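Local coordinates for 1-Cys peroxiredoxin (Vibrio vulnificus MO6-24/O, PDB 5K2I), which probably reduces hydrogen peroxide as a thiol peroxidase of the thioredoxin-fold superfamily, and is implicated in scavenging nitric oxide, at residues K34-A39 with A126-N131. Numbering follows the deposited sequence.
Sequences KVVLFA and AMIIDN
L37 O is gripped twice from the facing strand: M127 N donates to it at 2.7 Å, nearly along the C=O axis, and A126 CA adds a CA-H···O contact at 3.3 Å. L37 N answers M127 O, completing one hydrogen-bonded pair. V35 and I129 form the next, V35 N to I129 O and I129 N to V35 O, both 2.8 Å and in the carbonyl planes; I128 CA gives V35 O its second grip. The strands run antiparallel, at 160°. Near N131, D130 OD1 takes a salt-bridging hydrogen bond from K34 NZ at 2.6 Å, through its syn lone pair, while OD2 is bonded to T135 OG1 on strand 133-139; a bond at each oxygen would restrain the carboxylate's rotation. K34 leaves its backbone with CG anti to N (chi1 -174°), runs beside D130 and bends at chi3 and chi4, so that the ammonium curls back onto OD1; its CG also lies 4.0 Å from I128 CG2. Carboxylate and ammonium probably stabilise each other's charged forms. On the face carrying V35, L37, M127 and I129, the I129 side chain slants across that of L37, its CD1 3.8 Å from L37 CB, and L37 CD2 touches M127 SD. On the face with K34, V36 and F38, A126 CB meets F38 CB at 4.0 Å; F38 CG is placed between the backbone N and carbonyl carbon (chi1 64°), which turns the ring from A126 and lets it stack on Y56 of helix 53-65. Helices 53-65 and 150-156 cover this face, I153 touching V36, A126 and I128. Strand 34-40 is an inner strand of the mixed thioredoxin-fold sheet, paired antiparallel with 120-130 on one side and parallel with 70-75 on the other.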
loop_
_atom_site.group_PDB
_atom_site.type_symbol
_atom_site.label_atom_id
_atom_site.label_comp_id
_atom_site.label_asym_id
_atom_site.label_seq_id
_atom_site.Cartn_x
_atom_site.Cartn_y
_atom_site.Cartn_z
ATOM N N LYS A 34 5.274 -3.086 -29.436
ATOM C CA LYS A 34 4.612 -2.344 -28.380
ATOM C C LYS A 34 4.543 -3.264 -27.166
ATOM O O LYS A 34 3.950 -4.354 -27.207
ATOM C CB LYS A 34 3.221 -1.884 -28.788
ATOM C CG LYS A 34 2.589 -0.991 -27.724
ATOM C CD LYS A 34 1.144 -0.624 -28.057
ATOM C CE LYS A 34 1.035 0.267 -29.286
ATOM N NZ LYS A 34 1.675 1.595 -29.082
ATOM N N VAL A 35 5.190 -2.840 -26.094
ATOM C CA VAL A 35 5.375 -3.662 -24.910
ATOM C C VAL A 35 4.765 -3.005 -23.693
ATOM O O VAL A 35 4.915 -1.806 -23.502
ATOM C CB VAL A 35 6.879 -3.911 -24.648
ATOM C CG1 VAL A 35 7.106 -4.685 -23.355
ATOM C CG2 VAL A 35 7.503 -4.634 -25.819
ATOM N N VAL A 36 4.049 -3.781 -22.898
ATOM C CA VAL A 36 3.624 -3.321 -21.587
ATOM C C VAL A 36 4.528 -3.983 -20.557
ATOM O O VAL A 36 4.654 -5.201 -20.540
ATOM C CB VAL A 36 2.151 -3.645 -21.314
ATOM C CG1 VAL A 36 1.822 -3.428 -19.835
ATOM C CG2 VAL A 36 1.268 -2.795 -22.209
ATOM N N LEU A 37 5.210 -3.171 -19.751
ATOM C CA LEU A 37 6.101 -3.659 -18.702
ATOM C C LEU A 37 5.620 -3.141 -17.370
ATOM O O LEU A 37 5.371 -1.942 -17.234
ATOM C CB LEU A 37 7.530 -3.191 -18.961
ATOM C CG LEU A 37 8.619 -3.533 -17.943
ATOM C CD1 LEU A 37 8.884 -5.019 -17.963
ATOM C CD2 LEU A 37 9.895 -2.753 -18.241
ATOM N N PHE A 38 5.483 -4.016 -16.383
ATOM C CA PHE A 38 5.107 -3.545 -15.053
ATOM C C PHE A 38 6.023 -4.161 -14.010
ATOM O O PHE A 38 6.512 -5.286 -14.169
ATOM C CB PHE A 38 3.619 -3.841 -14.733
ATOM C CG PHE A 38 3.284 -5.302 -14.661
ATOM C CD1 PHE A 38 2.979 -6.003 -15.812
ATOM C CD2 PHE A 38 3.298 -5.971 -13.449
ATOM C CE1 PHE A 38 2.679 -7.353 -15.759
ATOM C CE2 PHE A 38 3.004 -7.317 -13.385
ATOM C CZ PHE A 38 2.696 -8.010 -14.540
ATOM N N ALA A 39 6.272 -3.389 -12.957
ATOM C CA ALA A 39 7.189 -3.786 -11.901
ATOM C C ALA A 39 6.507 -3.873 -10.549
ATOM O O ALA A 39 5.531 -3.157 -10.280
ATOM C CB ALA A 39 8.352 -2.802 -11.821
ATOM N N ALA A 126 4.284 1.051 -14.191
ATOM C CA ALA A 126 3.951 0.377 -15.435
ATOM C C ALA A 126 4.267 1.298 -16.590
ATOM O O ALA A 126 4.128 2.526 -16.483
ATOM C CB ALA A 126 2.487 -0.046 -15.460
ATOM N N MET A 127 4.712 0.690 -17.680
ATOM C CA MET A 127 5.125 1.391 -18.884
ATOM C C MET A 127 4.464 0.833 -20.128
ATOM O O MET A 127 4.210 -0.382 -20.220
ATOM C CB MET A 127 6.627 1.253 -19.113
ATOM C CG MET A 127 7.540 1.907 -18.163
ATOM S SD MET A 127 9.192 1.394 -18.697
ATOM C CE MET A 127 10.154 2.384 -17.565
ATOM N N ILE A 128 4.244 1.712 -21.099
ATOM C CA ILE A 128 4.092 1.296 -22.488
ATOM C C ILE A 128 5.374 1.694 -23.210
ATOM O O ILE A 128 5.798 2.849 -23.142
ATOM C CB ILE A 128 2.878 1.950 -23.164
ATOM C CG1 ILE A 128 1.589 1.582 -22.422
ATOM C CG2 ILE A 128 2.793 1.550 -24.650
ATOM C CD1 ILE A 128 0.376 2.416 -22.828
ATOM N N ILE A 129 5.985 0.731 -23.883
ATOM C CA ILE A 129 7.269 0.917 -24.548
ATOM C C ILE A 129 7.103 0.608 -26.028
ATOM O O ILE A 129 6.679 -0.485 -26.386
ATOM C CB ILE A 129 8.349 0.002 -23.948
ATOM C CG1 ILE A 129 8.322 0.112 -22.421
ATOM C CG2 ILE A 129 9.721 0.357 -24.503
ATOM C CD1 ILE A 129 8.956 -1.049 -21.717
ATOM N N ASP A 130 7.432 1.567 -26.882
ATOM C CA ASP A 130 7.297 1.391 -28.324
ATOM C C ASP A 130 8.668 1.354 -28.960
ATOM O O ASP A 130 9.380 2.354 -28.958
ATOM C CB ASP A 130 6.457 2.513 -28.928
ATOM C CG ASP A 130 4.987 2.407 -28.551
ATOM O OD1 ASP A 130 4.320 1.466 -29.038
ATOM O OD2 ASP A 130 4.484 3.255 -27.780
ATOM N N ASN A 131 9.030 0.194 -29.493
ATOM C CA ASN A 131 10.365 -0.003 -30.063
ATOM C C ASN A 131 11.455 0.486 -29.099
ATOM O O ASN A 131 12.384 1.194 -29.494
ATOM C CB ASN A 131 10.490 0.722 -31.412
ATOM C CG ASN A 131 11.782 0.385 -32.151
ATOM O OD1 ASN A 131 12.204 -0.774 -32.226
ATOM N ND2 ASN A 131 12.418 1.409 -32.697
#